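PDB 6BLJ: serine-tRNA ligase, which probably attaches serine to its cognate tRNA in the cytoplasm, using ATP and passing through a seryl-adenylate intermediate. Local coordinates for residues L236-F248 with P303-K315. Sequence-based numbering, arbitrary orientation.
Sequences LAKKGYMPIYTPF and PIKYCGMSTCFRK. With AMP (adenosine monophosphate), chain D.
M242 to Y245 pair in parallel with Y306 to M309. Four backbone hydrogen bonds tie the strands. M242 N donates to K305 O (2.9 Å) and I244 N to C307 O. In return C307 N reaches M242 O (2.7 Å, nearly straight at 174°), and M309 N reaches I244 O. CA-H...O contacts from Y306, P243 and G308 accompany them.

The Y241 ring carries a CH-pi contact. K305 CB sits over one face, 3.9 Å from the ring centroid, and K305 CD continues across the same ring to Y241 CE1. L236 CD2 lies over the opposite face, toward the rim, and Y306 O meets the ring edge at Y241 CD2. The K305 chain is extended beyond CG, which takes NZ past the ring to a hydrogen bond with a water and a salt bridge with E355. That glutamate is also hydrogen-bonded to Y241 OH.

Apolar contacts line both faces of the sheet. On one, I244 CG2 meets Y306 CD1 (3.6 Å). On the other, C307 SG touches L236 CD1 at 3.8 Å. Beyond the ladder, the backbone N of T311 lies over one face of the F248 ring, 3.4 Å from F248 CZ.

G240 ends the helix in a Schellman motif, with Y241 N bonded to L236 O. At the other end of the contact, R314 grips the AMP phosphate through NH1 to O1P and NH2 to O2P, as expected of a class II synthetase motif 2 arginine.

Strand 304-313 also pairs antiparallel with strand 332-342, while helices 220-238, 285-290 and 348-366 pack around the contact. Strand 242-245 pairs with a strand of the second subunit, extending the sheet across the interface. Helix 220-238, this strand and P247 after it are consistent with motif 1, the dimer-interface element of class II synthetases.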
loop_
_atom_site.group_PDB
_atom_site.type_symbol
_atom_site.label_atom_id
_atom_site.label_comp_id
_atom_site.label_asym_id
_atom_site.label_seq_id
_atom_site.Cartn_x
_atom_site.Cartn_y
_atom_site.Cartn_z
ATOM N N LEU A 236 36.152 -8.280 1.576
ATOM C CA LEU A 236 36.113 -6.821 1.599
ATOM C C LEU A 236 36.892 -6.227 2.771
ATOM O O LEU A 236 37.482 -5.148 2.625
ATOM C CB LEU A 236 34.661 -6.332 1.631
ATOM C CG LEU A 236 33.921 -6.410 0.291
ATOM C CD1 LEU A 236 32.471 -5.918 0.433
ATOM C CD2 LEU A 236 34.669 -5.612 -0.789
ATOM N N ALA A 237 36.903 -6.895 3.932
ATOM C CA ALA A 237 37.664 -6.379 5.068
ATOM C C ALA A 237 39.140 -6.266 4.723
ATOM O O ALA A 237 39.810 -5.305 5.121
ATOM C CB ALA A 237 37.483 -7.270 6.302
ATOM N N LYS A 238 39.663 -7.252 4.003
ATOM C CA LYS A 238 41.049 -7.205 3.572
ATOM C C LYS A 238 41.308 -6.084 2.573
ATOM O O LYS A 238 42.451 -5.637 2.451
ATOM C CB LYS A 238 41.454 -8.572 3.023
ATOM C CG LYS A 238 41.603 -9.578 4.162
ATOM C CD LYS A 238 41.858 -11.012 3.732
ATOM C CE LYS A 238 41.960 -11.889 4.980
ATOM N NZ LYS A 238 42.057 -13.343 4.700
ATOM N N LYS A 239 40.282 -5.590 1.884
ATOM C CA LYS A 239 40.462 -4.440 1.005
ATOM C C LYS A 239 40.200 -3.124 1.724
ATOM O O LYS A 239 40.060 -2.085 1.071
ATOM C CB LYS A 239 39.560 -4.547 -0.227
ATOM C CG LYS A 239 39.840 -5.778 -1.092
ATOM C CD LYS A 239 38.983 -5.789 -2.348
ATOM C CE LYS A 239 39.307 -6.981 -3.219
ATOM N NZ LYS A 239 40.510 -6.741 -4.035
ATOM N N GLY A 240 40.112 -3.148 3.050
ATOM C CA GLY A 240 39.887 -1.934 3.809
ATOM C C GLY A 240 38.440 -1.524 3.953
ATOM O O GLY A 240 38.175 -0.380 4.345
ATOM N N TYR A 241 37.490 -2.412 3.660
ATOM C CA TYR A 241 36.077 -2.101 3.846
ATOM C C TYR A 241 35.654 -2.516 5.253
ATOM O O TYR A 241 35.756 -3.689 5.617
ATOM C CB TYR A 241 35.225 -2.782 2.769
ATOM C CG TYR A 241 35.350 -2.126 1.402
ATOM C CD1 TYR A 241 36.558 -2.168 0.693
ATOM C CD2 TYR A 241 34.261 -1.495 0.808
ATOM C CE1 TYR A 241 36.684 -1.567 -0.565
ATOM C CE2 TYR A 241 34.369 -0.899 -0.451
ATOM C CZ TYR A 241 35.585 -0.940 -1.133
ATOM O OH TYR A 241 35.698 -0.345 -2.373
ATOM N N MET A 242 35.194 -1.547 6.036
ATOM C CA MET A 242 34.782 -1.788 7.418
ATOM C C MET A 242 33.497 -2.615 7.478
ATOM O O MET A 242 32.443 -2.157 7.028
ATOM C CB MET A 242 34.590 -0.448 8.122
ATOM C CG MET A 242 33.866 -0.545 9.434
ATOM S SD MET A 242 34.954 -1.055 10.759
ATOM C CE MET A 242 35.128 0.524 11.589
ATOM N N PRO A 243 33.531 -3.832 8.024
ATOM C CA PRO A 243 32.274 -4.582 8.187
ATOM C C PRO A 243 31.293 -3.814 9.064
ATOM O O PRO A 243 31.676 -3.227 10.073
ATOM C CB PRO A 243 32.718 -5.891 8.853
ATOM C CG PRO A 243 34.183 -6.022 8.518
ATOM C CD PRO A 243 34.708 -4.615 8.451
ATOM N N ILE A 244 30.021 -3.806 8.666
ATOM C CA ILE A 244 28.990 -3.142 9.458
ATOM C C ILE A 244 27.676 -3.903 9.321
ATOM O O ILE A 244 27.179 -4.126 8.218
ATOM C CB ILE A 244 28.841 -1.646 9.086
ATOM C CG1 ILE A 244 27.778 -0.960 9.945
ATOM C CG2 ILE A 244 28.564 -1.435 7.589
ATOM C CD1 ILE A 244 27.776 0.585 9.783
ATOM N N TYR A 245 27.106 -4.283 10.461
ATOM C CA TYR A 245 25.813 -4.955 10.550
ATOM C C TYR A 245 24.779 -3.909 10.971
ATOM O O TYR A 245 25.040 -3.120 11.879
ATOM C CB TYR A 245 25.904 -6.095 11.573
ATOM C CG TYR A 245 24.605 -6.758 11.969
ATOM C CD1 TYR A 245 24.146 -7.907 11.308
ATOM C CD2 TYR A 245 23.850 -6.260 13.024
ATOM C CE1 TYR A 245 22.945 -8.526 11.684
ATOM C CE2 TYR A 245 22.641 -6.856 13.399
ATOM C CZ TYR A 245 22.197 -7.992 12.737
ATOM O OH TYR A 245 21.015 -8.585 13.147
ATOM N N THR A 246 23.636 -3.879 10.296
ATOM C CA THR A 246 22.695 -2.769 10.394
ATOM C C THR A 246 21.370 -3.162 11.049
ATOM O O THR A 246 21.027 -4.345 11.124
ATOM C CB THR A 246 22.394 -2.217 8.990
ATOM O OG1 THR A 246 21.570 -3.152 8.263
ATOM C CG2 THR A 246 23.680 -2.009 8.204
ATOM N N PRO A 247 20.592 -2.183 11.533
ATOM C CA PRO A 247 19.166 -2.434 11.755
ATOM C C PRO A 247 18.543 -2.931 10.468
ATOM O O PRO A 247 18.912 -2.497 9.376
ATOM C CB PRO A 247 18.605 -1.055 12.147
ATOM C CG PRO A 247 19.816 -0.284 12.694
ATOM C CD PRO A 247 20.963 -0.777 11.830
ATOM N N PHE A 248 17.608 -3.864 10.603
ATOM C CA PHE A 248 16.794 -4.284 9.473
ATOM C C PHE A 248 15.487 -3.497 9.399
ATOM O O PHE A 248 14.724 -3.706 8.448
ATOM C CB PHE A 248 16.479 -5.805 9.555
ATOM C CG PHE A 248 17.709 -6.727 9.567
ATOM C CD1 PHE A 248 18.995 -6.241 9.373
ATOM C CD2 PHE A 248 17.549 -8.100 9.761
ATOM C CE1 PHE A 248 20.115 -7.103 9.406
ATOM C CE2 PHE A 248 18.662 -8.972 9.782
ATOM C CZ PHE A 248 19.941 -8.470 9.602
ATOM N N PRO A 303 38.485 8.491 1.698
ATOM C CA PRO A 303 37.143 7.899 1.638
ATOM C C PRO A 303 36.766 7.034 2.842
ATOM O O PRO A 303 37.625 6.602 3.605
ATOM C CB PRO A 303 37.213 7.044 0.372
ATOM C CG PRO A 303 38.645 6.596 0.334
ATOM C CD PRO A 303 39.444 7.782 0.834
ATOM N N ILE A 304 35.467 6.793 2.994
ATOM C CA ILE A 304 34.918 5.918 4.026
ATOM C C ILE A 304 34.351 4.693 3.329
ATOM O O ILE A 304 33.433 4.815 2.514
ATOM C CB ILE A 304 33.831 6.624 4.849
ATOM C CG1 ILE A 304 34.386 7.887 5.503
ATOM C CG2 ILE A 304 33.261 5.685 5.899
ATOM C CD1 ILE A 304 33.322 8.732 6.133
ATOM N N LYS A 305 34.877 3.518 3.649
ATOM C CA LYS A 305 34.503 2.284 2.968
ATOM C C LYS A 305 33.847 1.333 3.963
ATOM O O LYS A 305 34.419 1.047 5.021
ATOM C CB LYS A 305 35.720 1.613 2.334
ATOM C CG LYS A 305 36.490 2.453 1.292
ATOM C CD LYS A 305 37.695 1.656 0.777
ATOM C CE LYS A 305 38.519 2.432 -0.242
ATOM N NZ LYS A 305 39.646 1.603 -0.755
ATOM N N TYR A 306 32.644 0.864 3.634
ATOM C CA TYR A 306 31.889 -0.049 4.490
ATOM C C TYR A 306 31.563 -1.330 3.744
ATOM O O TYR A 306 31.288 -1.311 2.536
ATOM C CB TYR A 306 30.585 0.586 4.986
ATOM C CG TYR A 306 30.783 1.542 6.141
ATOM C CD1 TYR A 306 31.175 1.077 7.387
ATOM C CD2 TYR A 306 30.548 2.906 5.993
ATOM C CE1 TYR A 306 31.365 1.947 8.465
ATOM C CE2 TYR A 306 30.711 3.783 7.069
ATOM C CZ TYR A 306 31.121 3.291 8.297
ATOM O OH TYR A 306 31.296 4.143 9.355
ATOM N N CYS A 307 31.623 -2.440 4.472
ATOM C CA CYS A 307 31.199 -3.761 4.009
ATOM C C CYS A 307 29.895 -4.054 4.745
ATOM O O CYS A 307 29.909 -4.566 5.861
ATOM C CB CYS A 307 32.284 -4.837 4.310
ATOM S SG CYS A 307 31.676 -6.523 4.107
ATOM N N GLY A 308 28.769 -3.703 4.124
ATOM C CA GLY A 308 27.481 -3.816 4.796
ATOM C C GLY A 308 26.937 -5.232 4.736
ATOM O O GLY A 308 27.058 -5.927 3.731
ATOM N N MET A 309 26.280 -5.632 5.816
ATOM C CA MET A 309 25.750 -6.980 5.940
ATOM C C MET A 309 24.338 -6.896 6.488
ATOM O O MET A 309 24.129 -6.276 7.537
ATOM C CB MET A 309 26.643 -7.787 6.890
ATOM C CG MET A 309 26.138 -9.146 7.280
ATOM S SD MET A 309 27.195 -9.783 8.608
ATOM C CE MET A 309 26.476 -11.427 8.761
ATOM N N SER A 310 23.380 -7.543 5.826
ATOM C CA SER A 310 22.029 -7.545 6.382
ATOM C C SER A 310 21.188 -8.573 5.649
ATOM O O SER A 310 21.514 -8.983 4.534
ATOM C CB SER A 310 21.347 -6.166 6.269
ATOM O OG SER A 310 20.916 -5.917 4.922
ATOM N N THR A 311 20.088 -8.975 6.285
ATOM C CA THR A 311 18.989 -9.516 5.507
ATOM C C THR A 311 18.262 -8.341 4.866
ATOM O O THR A 311 18.272 -7.226 5.396
ATOM C CB THR A 311 18.070 -10.366 6.396
ATOM O OG1 THR A 311 18.837 -11.457 6.903
ATOM C CG2 THR A 311 16.871 -10.952 5.603
ATOM N N CYS A 312 17.686 -8.593 3.694
ATOM C CA CYS A 312 16.985 -7.624 2.866
ATOM C C CYS A 312 15.589 -8.143 2.571
ATOM O O CYS A 312 15.406 -9.338 2.320
ATOM C CB CYS A 312 17.714 -7.397 1.537
ATOM S SG CYS A 312 19.451 -6.913 1.745
ATOM N N PHE A 313 14.617 -7.236 2.550
ATOM C CA PHE A 313 13.214 -7.603 2.375
ATOM C C PHE A 313 12.604 -6.781 1.251
ATOM O O PHE A 313 12.710 -5.548 1.251
ATOM C CB PHE A 313 12.420 -7.389 3.663
ATOM C CG PHE A 313 12.994 -8.109 4.871
ATOM C CD1 PHE A 313 12.532 -9.370 5.235
ATOM C CD2 PHE A 313 13.988 -7.517 5.643
ATOM C CE1 PHE A 313 13.049 -10.024 6.366
ATOM C CE2 PHE A 313 14.517 -8.168 6.764
ATOM C CZ PHE A 313 14.042 -9.413 7.122
ATOM N N ARG A 314 11.950 -7.453 0.301
ATOM C CA ARG A 314 11.398 -6.761 -0.856
ATOM C C ARG A 314 10.046 -7.346 -1.224
ATOM O O ARG A 314 9.925 -8.554 -1.437
ATOM C CB ARG A 314 12.362 -6.843 -2.039
ATOM C CG ARG A 314 13.691 -6.180 -1.722
ATOM C CD ARG A 314 14.497 -5.984 -2.941
ATOM N NE ARG A 314 15.788 -5.410 -2.620
ATOM C CZ ARG A 314 16.590 -4.888 -3.533
ATOM N NH1 ARG A 314 16.203 -4.869 -4.813
ATOM N NH2 ARG A 314 17.769 -4.405 -3.165
ATOM N N LYS A 315 9.037 -6.476 -1.332
ATOM C CA LYS A 315 7.689 -6.938 -1.623
ATOM C C LYS A 315 7.566 -7.457 -3.060
ATOM O O LYS A 315 6.737 -8.329 -3.324
ATOM C CB LYS A 315 6.679 -5.815 -1.376
ATOM C CG LYS A 315 6.588 -5.359 0.089
ATOM C CD LYS A 315 5.333 -4.515 0.312
ATOM C CE LYS A 315 5.349 -3.296 -0.602
ATOM N NZ LYS A 315 4.361 -2.285 -0.166
HETATM P P AMP D . 19.204 -3.957 -6.545
HETATM O O1P AMP D . 17.784 -4.012 -7.111
HETATM O O2P AMP D . 19.426 -3.326 -5.228
HETATM O O3P AMP D . 20.124 -3.401 -7.622
HETATM O "O5'" AMP D . 19.638 -5.480 -6.374
HETATM C "C5'" AMP D . 20.964 -5.835 -6.006
HETATM C "C4'" AMP D . 21.172 -7.329 -6.133
HETATM O "O4'" AMP D . 20.413 -8.021 -5.108
HETATM C "C3'" AMP D . 20.690 -7.941 -7.431
HETATM O "O3'" AMP D . 21.632 -7.810 -8.478
HETATM C "C2'" AMP D . 20.410 -9.383 -7.046
HETATM O "O2'" AMP D . 21.622 -10.117 -7.000
HETATM C "C1'" AMP D . 19.886 -9.223 -5.621
HETATM N N9 AMP D . 18.406 -9.165 -5.548
HETATM C C8 AMP D . 17.619 -8.080 -5.836
HETATM N N7 AMP D . 16.332 -8.298 -5.683
HETATM C C5 AMP D . 16.267 -9.616 -5.260
HETATM C C6 AMP D . 15.186 -10.454 -4.922
HETATM N N6 AMP D . 13.902 -10.056 -4.909
HETATM N N1 AMP D . 15.464 -11.728 -4.574
HETATM C C2 AMP D . 16.743 -12.122 -4.537
HETATM N N3 AMP D . 17.846 -11.418 -4.807
HETATM C C4 AMP D . 17.541 -10.167 -5.174
HETATM O O HOH W 1 41.285 1.008 1.318
#